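Local coordinates for chromosome-partitioning protein ParB (Caulobacter vibrioides NA1000, PDB 6S6H) that binds the centromeric parS site near the chromosomal origin through its DNA-binding domain and takes part in chromosome partition, at residues B[100-103]-B[104-108]; B[45-48]-B[49-53]. One frame throughout, in Å; residues are numbered along the deposited sequence.

Interaction 1 of 2, residues B[100-103]-B[104-108]; sequences LSVR and ETEAL. With nucleotides of chain C; nucleotides of chain D.
Two donors of one residue grip the carbonyl oxygen of Ser101: the hydroxyl Thr105 OG1 lies 2.7 Å from Ser101 O and the amide Thr105 N 2.9 Å from it, and they arrive from opposite faces of the carbonyl plane. The hydroxyl can do so because OG1 stands anti to its own carbonyl carbon (chi1 -59°), which folds it back over the preceding turn. Around these bonds the first turn of helix 102-110 is closed by a capping box. Ser101 is the N-cap, its OG accepting from Glu104 N at 3.0 Å, and in return the extended Glu104 side chain accepts a hydrogen bond from Ser101 N on the anti lone pair of OE1. The next amide turns to the DNA: Val102 N points almost straight (177°) at OP2 of DG11 of chain C, 2.8 Å away, so the start of the helix, where its dipole should favour an anion, meets a phosphate. This helix enters the major groove and reads bases with a side-on pair. Arg103 and Glu106 run alongside each other in a salt bridge, Arg103 NE donating to Glu106 OE1 and Arg103 NH2 to Glu106 OE2, the latter at 2.8 Å; both carboxylate oxygens lie close to the guanidinium plane, yet the nitrogens come from above the carboxylate plane, the two groups being turned 32° apart. The grip fixes the rotation of the guanidinium, whose NH2 also donates to O4 of DT12 of chain C at 2.9 Å, while Glu106 OE2 accepts from N4 of DC8 of chain D, across the duplex. Val102 CG1 packs 3.7 Å from the methyl C7 of DT12 of chain C. Away from the DNA, Leu100 CD1 touches Leu108 CD2, and Thr105 packs against His78, Ala81 and Ile95 of neighbouring helices.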
ATOM      1  N   LEU B 100      -7.251  15.020   4.751  1.00 47.39           N
ATOM      2  CA  LEU B 100      -7.357  14.030   5.857  1.00 46.77           C
ATOM      3  C   LEU B 100      -6.575  12.763   5.496  1.00 45.30           C
ATOM      4  O   LEU B 100      -6.708  12.288   4.354  1.00 44.36           O
ATOM      5  CB  LEU B 100      -8.828  13.682   6.109  1.00 46.50           C
ATOM      6  CG  LEU B 100      -9.749  14.844   6.485  1.00 47.66           C
ATOM      7  CD1 LEU B 100     -11.160  14.339   6.754  1.00 47.38           C
ATOM      8  CD2 LEU B 100      -9.217  15.606   7.690  1.00 48.95           C
ATOM      9  N   SER B 101      -5.805  12.239   6.451  1.00 45.34           N
ATOM     10  CA  SER B 101      -5.215  10.876   6.422  1.00 44.47           C
ATOM     11  C   SER B 101      -6.346   9.846   6.416  1.00 43.65           C
ATOM     12  O   SER B 101      -7.499  10.230   6.713  1.00 43.82           O
ATOM     13  CB  SER B 101      -4.297  10.660   7.599  1.00 45.03           C
ATOM     14  OG  SER B 101      -5.032  10.642   8.814  1.00 45.30           O
ATOM     15  N   VAL B 102      -6.026   8.585   6.109  1.00 42.84           N
ATOM     16  CA  VAL B 102      -7.000   7.455   6.145  1.00 42.35           C
ATOM     17  C   VAL B 102      -7.435   7.230   7.602  1.00 42.51           C
ATOM     18  O   VAL B 102      -8.617   6.922   7.824  1.00 42.37           O
ATOM     19  CB  VAL B 102      -6.416   6.176   5.513  1.00 41.82           C
ATOM     20  CG1 VAL B 102      -7.351   4.989   5.689  1.00 41.48           C
ATOM     21  CG2 VAL B 102      -6.089   6.380   4.041  1.00 41.31           C
ATOM     22  N   ARG B 103      -6.520   7.402   8.555  1.00 42.85           N
ATOM     23  CA  ARG B 103      -6.799   7.277  10.012  1.00 43.60           C
ATOM     24  C   ARG B 103      -7.827   8.340  10.426  1.00 44.56           C
ATOM     25  O   ARG B 103      -8.818   7.982  11.096  1.00 44.45           O
ATOM     26  CB  ARG B 103      -5.498   7.390  10.818  1.00 43.84           C
ATOM     27  CG  ARG B 103      -5.302   6.270  11.828  1.00 43.80           C
ATOM     28  CD  ARG B 103      -4.646   5.042  11.226  1.00 42.73           C
ATOM     29  NE  ARG B 103      -5.459   4.431  10.180  1.00 41.65           N
ATOM     30  CZ  ARG B 103      -4.981   3.802   9.106  1.00 40.87           C
ATOM     31  NH1 ARG B 103      -3.678   3.697   8.905  1.00 40.79           N
ATOM     32  NH2 ARG B 103      -5.814   3.284   8.220  1.00 40.10           N
ATOM     33  N   GLU B 104      -7.606   9.597  10.032  1.00 45.74           N
ATOM     34  CA  GLU B 104      -8.527  10.733  10.311  1.00 47.07           C
ATOM     35  C   GLU B 104      -9.872  10.470   9.624  1.00 46.83           C
ATOM     36  O   GLU B 104     -10.916  10.772  10.233  1.00 47.29           O
ATOM     37  CB  GLU B 104      -7.908  12.055   9.851  1.00 47.96           C
ATOM     38  CG  GLU B 104      -6.811  12.558  10.776  1.00 49.15           C
ATOM     39  CD  GLU B 104      -6.046  13.773  10.281  1.00 50.02           C
ATOM     40  OE1 GLU B 104      -5.875  13.898   9.054  1.00 49.49           O
ATOM     41  OE2 GLU B 104      -5.623  14.592  11.127  1.00 51.57           O
ATOM     42  N   THR B 105      -9.842   9.917   8.407  1.00 46.36           N
ATOM     43  CA  THR B 105     -11.044   9.588   7.598  1.00 46.10           C
ATOM     44  C   THR B 105     -11.874   8.519   8.322  1.00 46.37           C
ATOM     45  O   THR B 105     -13.107   8.660   8.354  1.00 46.63           O
ATOM     46  CB  THR B 105     -10.645   9.161   6.178  1.00 45.28           C
ATOM     47  OG1 THR B 105      -9.921  10.244   5.595  1.00 45.55           O
ATOM     48  CG2 THR B 105     -11.829   8.803   5.305  1.00 44.74           C
ATOM     49  N   GLU B 106     -11.224   7.491   8.876  1.00 46.76           N
ATOM     50  CA  GLU B 106     -11.872   6.418   9.680  1.00 46.85           C
ATOM     51  C   GLU B 106     -12.591   7.040  10.884  1.00 48.79           C
ATOM     52  O   GLU B 106     -13.709   6.586  11.193  1.00 49.16           O
ATOM     53  CB  GLU B 106     -10.837   5.382  10.124  1.00 46.15           C
ATOM     54  CG  GLU B 106     -10.387   4.475   8.993  1.00 44.94           C
ATOM     55  CD  GLU B 106      -9.091   3.720   9.227  1.00 44.44           C
ATOM     56  OE1 GLU B 106      -8.530   3.814  10.341  1.00 44.57           O
ATOM     57  OE2 GLU B 106      -8.643   3.036   8.287  1.00 43.13           O
ATOM     58  N   ALA B 107     -11.976   8.040  11.526  1.00 50.42           N
ATOM     59  CA  ALA B 107     -12.533   8.778  12.686  1.00 52.33           C
ATOM     60  C   ALA B 107     -13.792   9.536  12.255  1.00 53.24           C
ATOM     61  O   ALA B 107     -14.796   9.481  12.990  1.00 53.61           O
ATOM     62  CB  ALA B 107     -11.493   9.702  13.270  1.00 53.24           C
ATOM     63  N   LEU B 108     -13.739  10.202  11.099  1.00 54.20           N
ATOM     64  CA  LEU B 108     -14.879  10.964  10.521  1.00 55.51           C
ATOM     65  C   LEU B 108     -16.065  10.015  10.311  1.00 56.34           C
ATOM     66  O   LEU B 108     -17.194  10.397  10.681  1.00 57.35           O
ATOM     67  CB  LEU B 108     -14.431  11.606   9.205  1.00 55.27           C
ATOM     68  CG  LEU B 108     -15.475  12.449   8.474  1.00 55.66           C
ATOM     69  CD1 LEU B 108     -15.990  13.576   9.356  1.00 57.15           C
ATOM     70  CD2 LEU B 108     -14.895  13.006   7.183  1.00 55.64           C
TER
ATOM     71  P    DG C  11      -2.733   8.457   4.102  1.00 39.41           P
ATOM     72  OP1  DG C  11      -3.381   9.523   3.293  1.00 40.19           O
ATOM     73  OP2  DG C  11      -3.330   8.075   5.409  1.00 40.00           O
ATOM     74  O5'  DG C  11      -2.568   7.111   3.263  1.00 37.34           O
ATOM     75  C5'  DG C  11      -1.941   7.109   1.975  1.00 36.21           C
ATOM     76  C4'  DG C  11      -1.683   5.689   1.528  1.00 35.40           C
ATOM     77  O4'  DG C  11      -0.995   4.961   2.574  1.00 34.59           O
ATOM     78  C3'  DG C  11      -2.932   4.868   1.200  1.00 35.54           C
ATOM     79  O3'  DG C  11      -2.635   4.039   0.066  1.00 34.53           O
ATOM     80  C2'  DG C  11      -3.195   4.114   2.493  1.00 35.52           C
ATOM     81  C1'  DG C  11      -1.797   3.886   3.046  1.00 35.04           C
ATOM     82  N9   DG C  11      -1.713   3.877   4.501  1.00 35.66           N
ATOM     83  C8   DG C  11      -2.328   4.741   5.375  1.00 36.67           C
ATOM     84  N7   DG C  11      -2.042   4.495   6.625  1.00 37.01           N
ATOM     85  C5   DG C  11      -1.190   3.401   6.572  1.00 36.41           C
ATOM     86  C6   DG C  11      -0.565   2.673   7.618  1.00 36.90           C
ATOM     87  O6   DG C  11      -0.634   2.862   8.837  1.00 38.27           O
ATOM     88  N1   DG C  11       0.215   1.634   7.122  1.00 36.71           N
ATOM     89  C2   DG C  11       0.371   1.329   5.792  1.00 36.15           C
ATOM     90  N2   DG C  11       1.167   0.287   5.514  1.00 36.40           N
ATOM     91  N3   DG C  11      -0.212   1.996   4.808  1.00 35.57           N
ATOM     92  C4   DG C  11      -0.973   3.012   5.268  1.00 35.72           C
TER
ATOM     93  P    DC D   8      -8.221   0.170  17.010  1.00 50.06           P
ATOM     94  OP1  DC D   8      -8.122  -0.186  18.445  1.00 52.29           O
ATOM     95  OP2  DC D   8      -8.392   1.594  16.616  1.00 50.10           O
ATOM     96  O5'  DC D   8      -6.953  -0.451  16.267  1.00 48.16           O
ATOM     97  C5'  DC D   8      -6.649  -1.847  16.438  1.00 48.63           C
ATOM     98  C4'  DC D   8      -5.481  -2.259  15.573  1.00 47.61           C
ATOM     99  O4'  DC D   8      -5.834  -2.185  14.171  1.00 46.05           O
ATOM    100  C3'  DC D   8      -4.218  -1.407  15.723  1.00 48.18           C
ATOM    101  O3'  DC D   8      -3.086  -2.269  15.573  1.00 48.44           O
ATOM    102  C2'  DC D   8      -4.294  -0.472  14.532  1.00 46.37           C
ATOM    103  C1'  DC D   8      -4.845  -1.428  13.488  1.00 44.80           C
ATOM    104  N1   DC D   8      -5.469  -0.845  12.288  1.00 43.31           N
ATOM    105  C2   DC D   8      -5.354  -1.535  11.076  1.00 42.00           C
ATOM    106  O2   DC D   8      -4.711  -2.596  11.048  1.00 42.18           O
ATOM    107  N3   DC D   8      -5.939  -1.027   9.967  1.00 40.89           N
ATOM    108  C4   DC D   8      -6.625   0.117  10.039  1.00 41.38           C
ATOM    109  N4   DC D   8      -7.185   0.580   8.921  1.00 40.98           N
ATOM    110  C5   DC D   8      -6.765   0.836  11.263  1.00 42.70           C
ATOM    111  C6   DC D   8      -6.182   0.321  12.353  1.00 43.54           C
TER
ATOM    112  P    DT C  12      -3.600   2.848  -0.380  1.00 34.21           P
ATOM    113  OP1  DT C  12      -3.455   2.676  -1.847  1.00 35.32           O
ATOM    114  OP2  DT C  12      -4.949   3.069   0.206  1.00 34.85           O
ATOM    115  O5'  DT C  12      -2.943   1.577   0.313  1.00 33.52           O
ATOM    116  C5'  DT C  12      -1.603   1.204  -0.014  1.00 33.50           C
ATOM    117  C4'  DT C  12      -1.314  -0.205   0.444  1.00 33.99           C
ATOM    118  O4'  DT C  12      -1.256  -0.262   1.887  1.00 34.10           O
ATOM    119  C3'  DT C  12      -2.325  -1.264   0.017  1.00 35.08           C
ATOM    120  O3'  DT C  12      -1.570  -2.423  -0.331  1.00 36.16           O
ATOM    121  C2'  DT C  12      -3.182  -1.467   1.254  1.00 35.59           C
ATOM    122  C1'  DT C  12      -2.221  -1.168   2.402  1.00 35.47           C
ATOM    123  N1   DT C  12      -2.803  -0.545   3.616  1.00 36.09           N
ATOM    124  C2   DT C  12      -2.296  -0.923   4.839  1.00 36.54           C
ATOM    125  O2   DT C  12      -1.445  -1.787   4.970  1.00 36.84           O
ATOM    126  N3   DT C  12      -2.840  -0.261   5.913  1.00 37.60           N
ATOM    127  C4   DT C  12      -3.805   0.731   5.881  1.00 38.13           C
ATOM    128  O4   DT C  12      -4.204   1.232   6.930  1.00 38.73           O
ATOM    129  C5   DT C  12      -4.285   1.081   4.563  1.00 37.34           C
ATOM    130  C7   DT C  12      -5.333   2.140   4.430  1.00 37.74           C
ATOM    131  C6   DT C  12      -3.751   0.449   3.511  1.00 36.59           C
TER

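Interaction 2 of 2, residues B[45-48]-B[49-53]; sequences IGKS and RSHVA. With nucleotides of chain C; nucleotides of chain D.
One phosphate oxygen, OP2 of DA14 of chain C, sits in the bend between Ser48 and His51 and is held by the very serine that caps the helix. Ser48 N donates to it at 3.0 Å, and Ser48 OG is hydrogen-bonded to it at 2.8 Å. That same OG accepts from His51 N at 3.1 Å: with chi1 at 70° the hydroxyl lies between its backbone N and carbonyl carbon, turned back over the first helical turn and also toward the phosphate oxygen. The positive end of helix 49-57 would add to the attraction for this anion.

Beside the phosphate, Lys47 folds over His51. Its chain bends at chi2 (-76°), laying CD over one face of the imidazole in a CH-pi contact, 4.1 Å from the ring centroid and displaced toward the rim; Lys47 CB lies 3.7 Å from His51 CD2. On the protein side, Ile45 CD1 meets Val52 CG2, and Val52 continues onto Ile41 and Ala42 of helix 38-45.

Arg49 reaches away to the other DNA strand. Its NH2 donates to O6 of DG4 of chain D at 2.7 Å and its NH1 to N7 of the same base, a two-pronged reading of guanine, while one guanidinium face rests on the neighbouring thymine, with C5 of DT3 of chain D 3.5 Å above the plane. Helix 38-45, a short turn through Gly46 with its positive phi, and helix 49-57, capped by Ser48 and set against a phosphate, which presents an arginine to guanine in the major groove, make up a helix-turn-helix DNA-recognition unit.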
ATOM      1  N   ILE B  45      -4.117 -15.711  -5.433  1.00 46.22           N
ATOM      2  CA  ILE B  45      -3.299 -14.473  -5.607  1.00 45.81           C
ATOM      3  C   ILE B  45      -2.392 -14.255  -4.388  1.00 46.02           C
ATOM      4  O   ILE B  45      -1.662 -13.250  -4.393  1.00 46.33           O
ATOM      5  CB  ILE B  45      -4.193 -13.245  -5.887  1.00 44.95           C
ATOM      6  CG1 ILE B  45      -4.913 -12.743  -4.633  1.00 44.55           C
ATOM      7  CG2 ILE B  45      -5.167 -13.542  -7.018  1.00 45.05           C
ATOM      8  CD1 ILE B  45      -5.661 -11.447  -4.834  1.00 43.78           C
ATOM      9  N   GLY B  46      -2.429 -15.148  -3.391  1.00 46.45           N
ATOM     10  CA  GLY B  46      -1.591 -15.068  -2.177  1.00 46.44           C
ATOM     11  C   GLY B  46      -1.944 -13.867  -1.312  1.00 45.70           C
ATOM     12  O   GLY B  46      -1.019 -13.249  -0.758  1.00 45.85           O
ATOM     13  N   LYS B  47      -3.235 -13.552  -1.193  1.00 45.57           N
ATOM     14  CA  LYS B  47      -3.771 -12.437  -0.363  1.00 45.03           C
ATOM     15  C   LYS B  47      -4.837 -12.992   0.588  1.00 44.40           C
ATOM     16  O   LYS B  47      -5.113 -14.205   0.528  1.00 44.24           O
ATOM     17  CB  LYS B  47      -4.352 -11.334  -1.256  1.00 45.22           C
ATOM     18  CG  LYS B  47      -3.317 -10.491  -1.993  1.00 45.76           C
ATOM     19  CD  LYS B  47      -2.634  -9.478  -1.104  1.00 46.30           C
ATOM     20  CE  LYS B  47      -1.200  -9.204  -1.506  1.00 47.16           C
ATOM     21  NZ  LYS B  47      -1.116  -8.618  -2.864  1.00 47.42           N
ATOM     22  N   SER B  48      -5.403 -12.125   1.432  1.00 43.52           N
ATOM     23  CA  SER B  48      -6.485 -12.450   2.398  1.00 43.11           C
ATOM     24  C   SER B  48      -7.848 -12.370   1.702  1.00 42.59           C
ATOM     25  O   SER B  48      -7.970 -11.656   0.690  1.00 42.07           O
ATOM     26  CB  SER B  48      -6.434 -11.536   3.598  1.00 42.63           C
ATOM     27  OG  SER B  48      -6.818 -10.215   3.246  1.00 41.94           O
ATOM     28  N   ARG B  49      -8.840 -13.073   2.247  1.00 42.64           N
ATOM     29  CA  ARG B  49     -10.237 -13.084   1.742  1.00 42.39           C
ATOM     30  C   ARG B  49     -10.838 -11.678   1.904  1.00 41.48           C
ATOM     31  O   ARG B  49     -11.542 -11.229   0.978  1.00 40.99           O
ATOM     32  CB  ARG B  49     -11.018 -14.187   2.466  1.00 42.99           C
ATOM     33  CG  ARG B  49     -12.389 -14.498   1.881  1.00 43.17           C
ATOM     34  CD  ARG B  49     -13.468 -13.507   2.277  1.00 42.98           C
ATOM     35  NE  ARG B  49     -13.476 -13.220   3.705  1.00 43.32           N
ATOM     36  CZ  ARG B  49     -14.243 -12.305   4.295  1.00 43.68           C
ATOM     37  NH1 ARG B  49     -15.080 -11.570   3.579  1.00 43.65           N
ATOM     38  NH2 ARG B  49     -14.167 -12.129   5.605  1.00 43.91           N
ATOM     39  N   SER B  50     -10.556 -10.993   3.019  1.00 41.15           N
ATOM     40  CA  SER B  50     -11.081  -9.632   3.321  1.00 40.89           C
ATOM     41  C   SER B  50     -10.516  -8.602   2.330  1.00 40.57           C
ATOM     42  O   SER B  50     -11.272  -7.687   1.942  1.00 40.10           O
ATOM     43  CB  SER B  50     -10.810  -9.234   4.750  1.00 40.76           C
ATOM     44  OG  SER B  50      -9.426  -9.280   5.044  1.00 40.52           O
ATOM     45  N   HIS B  51      -9.247  -8.749   1.931  1.00 40.80           N
ATOM     46  CA  HIS B  51      -8.588  -7.918   0.888  1.00 40.75           C
ATOM     47  C   HIS B  51      -9.380  -8.014  -0.421  1.00 40.59           C
ATOM     48  O   HIS B  51      -9.657  -6.962  -1.026  1.00 40.10           O
ATOM     49  CB  HIS B  51      -7.121  -8.332   0.694  1.00 41.31           C
ATOM     50  CG  HIS B  51      -6.477  -7.695  -0.491  1.00 41.05           C
ATOM     51  ND1 HIS B  51      -6.102  -6.368  -0.499  1.00 40.77           N
ATOM     52  CD2 HIS B  51      -6.165  -8.187  -1.711  1.00 41.19           C
ATOM     53  CE1 HIS B  51      -5.575  -6.071  -1.669  1.00 40.90           C
ATOM     54  NE2 HIS B  51      -5.603  -7.169  -2.431  1.00 41.14           N
ATOM     55  N   VAL B  52      -9.738  -9.236  -0.826  1.00 41.27           N
ATOM     56  CA  VAL B  52     -10.496  -9.521  -2.083  1.00 41.62           C
ATOM     57  C   VAL B  52     -11.881  -8.871  -1.970  1.00 41.65           C
ATOM     58  O   VAL B  52     -12.296  -8.186  -2.935  1.00 41.62           O
ATOM     59  CB  VAL B  52     -10.588 -11.036  -2.354  1.00 42.03           C
ATOM     60  CG1 VAL B  52     -11.522 -11.355  -3.513  1.00 42.27           C
ATOM     61  CG2 VAL B  52      -9.213 -11.647  -2.591  1.00 42.41           C
ATOM     62  N   ALA B  53     -12.551  -9.067  -0.829  1.00 41.65           N
ATOM     63  CA  ALA B  53     -13.896  -8.529  -0.519  1.00 41.61           C
ATOM     64  C   ALA B  53     -13.866  -6.995  -0.550  1.00 41.07           C
ATOM     65  O   ALA B  53     -14.708  -6.398  -1.248  1.00 41.49           O
ATOM     66  CB  ALA B  53     -14.354  -9.037   0.828  1.00 42.02           C
TER
ATOM     67  P    DA C  14      -3.203  -9.470   2.826  1.00 45.31           P
ATOM     68  OP1  DA C  14      -2.277 -10.614   2.645  1.00 46.34           O
ATOM     69  OP2  DA C  14      -4.441  -9.381   2.006  1.00 45.78           O
ATOM     70  O5'  DA C  14      -3.565  -9.440   4.374  1.00 46.22           O
ATOM     71  C5'  DA C  14      -2.509  -9.390   5.347  1.00 46.57           C
ATOM     72  C4'  DA C  14      -3.076  -9.431   6.745  1.00 47.38           C
ATOM     73  O4'  DA C  14      -3.816  -8.218   7.011  1.00 46.64           O
ATOM     74  C3'  DA C  14      -4.048 -10.574   7.021  1.00 49.02           C
ATOM     75  O3'  DA C  14      -3.848 -10.948   8.382  1.00 50.64           O
ATOM     76  C2'  DA C  14      -5.404  -9.929   6.803  1.00 48.38           C
ATOM     77  C1'  DA C  14      -5.162  -8.531   7.338  1.00 47.21           C
ATOM     78  N9   DA C  14      -6.008  -7.482   6.773  1.00 46.16           N
ATOM     79  C8   DA C  14      -6.429  -7.324   5.475  1.00 45.75           C
ATOM     80  N7   DA C  14      -7.162  -6.254   5.285  1.00 44.98           N
ATOM     81  C5   DA C  14      -7.215  -5.659   6.538  1.00 44.84           C
ATOM     82  C6   DA C  14      -7.840  -4.490   7.004  1.00 44.90           C
ATOM     83  N6   DA C  14      -8.559  -3.676   6.229  1.00 44.50           N
ATOM     84  N1   DA C  14      -7.702  -4.184   8.313  1.00 46.01           N
ATOM     85  C2   DA C  14      -6.977  -5.001   9.090  1.00 46.54           C
ATOM     86  N3   DA C  14      -6.347  -6.128   8.768  1.00 46.29           N
ATOM     87  C4   DA C  14      -6.505  -6.403   7.462  1.00 45.53           C
TER
ATOM     88  P    DT D   3     -18.415 -15.841  -1.605  1.00 49.46           P
ATOM     89  OP1  DT D   3     -18.900 -15.675  -2.999  1.00 50.30           O
ATOM     90  OP2  DT D   3     -16.986 -16.148  -1.349  1.00 48.24           O
ATOM     91  O5'  DT D   3     -18.810 -14.524  -0.800  1.00 48.28           O
ATOM     92  C5'  DT D   3     -20.194 -14.149  -0.623  1.00 48.38           C
ATOM     93  C4'  DT D   3     -20.331 -13.089   0.445  1.00 47.34           C
ATOM     94  O4'  DT D   3     -19.952 -13.618   1.737  1.00 46.77           O
ATOM     95  C3'  DT D   3     -19.479 -11.826   0.237  1.00 46.36           C
ATOM     96  O3'  DT D   3     -20.331 -10.678   0.110  1.00 47.24           O
ATOM     97  C2'  DT D   3     -18.605 -11.761   1.480  1.00 44.98           C
ATOM     98  C1'  DT D   3     -19.424 -12.538   2.480  1.00 45.43           C
ATOM     99  N1   DT D   3     -18.681 -13.085   3.635  1.00 44.96           N
ATOM    100  C2   DT D   3     -19.020 -12.627   4.889  1.00 44.53           C
ATOM    101  O2   DT D   3     -19.896 -11.800   5.084  1.00 44.76           O
ATOM    102  N3   DT D   3     -18.291 -13.177   5.914  1.00 44.15           N
ATOM    103  C4   DT D   3     -17.278 -14.112   5.813  1.00 44.12           C
ATOM    104  O4   DT D   3     -16.711 -14.510   6.828  1.00 44.00           O
ATOM    105  C5   DT D   3     -16.971 -14.544   4.468  1.00 44.13           C
ATOM    106  C7   DT D   3     -15.889 -15.557   4.261  1.00 44.12           C
ATOM    107  C6   DT D   3     -17.676 -14.013   3.459  1.00 44.70           C
ATOM    108  P    DG D   4     -19.715  -9.193   0.001  1.00 46.22           P
ATOM    109  OP1  DG D   4     -20.516  -8.435  -0.994  1.00 47.22           O
ATOM    110  OP2  DG D   4     -18.247  -9.306  -0.192  1.00 45.86           O
ATOM    111  O5'  DG D   4     -20.025  -8.588   1.442  1.00 45.15           O
ATOM    112  C5'  DG D   4     -21.384  -8.316   1.838  1.00 45.47           C
ATOM    113  C4'  DG D   4     -21.415  -7.406   3.043  1.00 45.07           C
ATOM    114  O4'  DG D   4     -20.815  -8.075   4.178  1.00 44.42           O
ATOM    115  C3'  DG D   4     -20.652  -6.094   2.882  1.00 44.41           C
ATOM    116  O3'  DG D   4     -21.372  -5.037   3.518  1.00 44.56           O
ATOM    117  C2'  DG D   4     -19.320  -6.380   3.551  1.00 43.26           C
ATOM    118  C1'  DG D   4     -19.716  -7.327   4.669  1.00 43.81           C
ATOM    119  N9   DG D   4     -18.680  -8.276   5.060  1.00 43.32           N
ATOM    120  C8   DG D   4     -18.046  -9.187   4.251  1.00 42.85           C
ATOM    121  N7   DG D   4     -17.174  -9.919   4.890  1.00 42.58           N
ATOM    122  C5   DG D   4     -17.243  -9.470   6.201  1.00 42.59           C
ATOM    123  C6   DG D   4     -16.532  -9.890   7.354  1.00 42.91           C
ATOM    124  O6   DG D   4     -15.667 -10.768   7.448  1.00 42.62           O
ATOM    125  N1   DG D   4     -16.915  -9.171   8.481  1.00 44.12           N
ATOM    126  C2   DG D   4     -17.859  -8.173   8.497  1.00 44.86           C
ATOM    127  N2   DG D   4     -18.090  -7.595   9.686  1.00 46.31           N
ATOM    128  N3   DG D   4     -18.528  -7.772   7.429  1.00 44.33           N
ATOM    129  C4   DG D   4     -18.173  -8.459   6.323  1.00 43.38           C
TER

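Overall arrangement
Interaction 2 comes first along the chain, at the turn between helices 38-45 and 49-57; interaction 1 follows at the start of helix 102-110, after helix 88-98. Both belong to the ParB HTH domain, with centres about 23 Å apart and nearest atoms about 13 Å apart, so the two do not touch and are joined through the bound DNA and the helices between. They repeat one principle: a capped helix start receives a phosphate of chain C while an arginine just inside the helix addresses bases. Two separate helices thus meet the duplex at two places, consistent with one ParB chain reading an extended portion of parS.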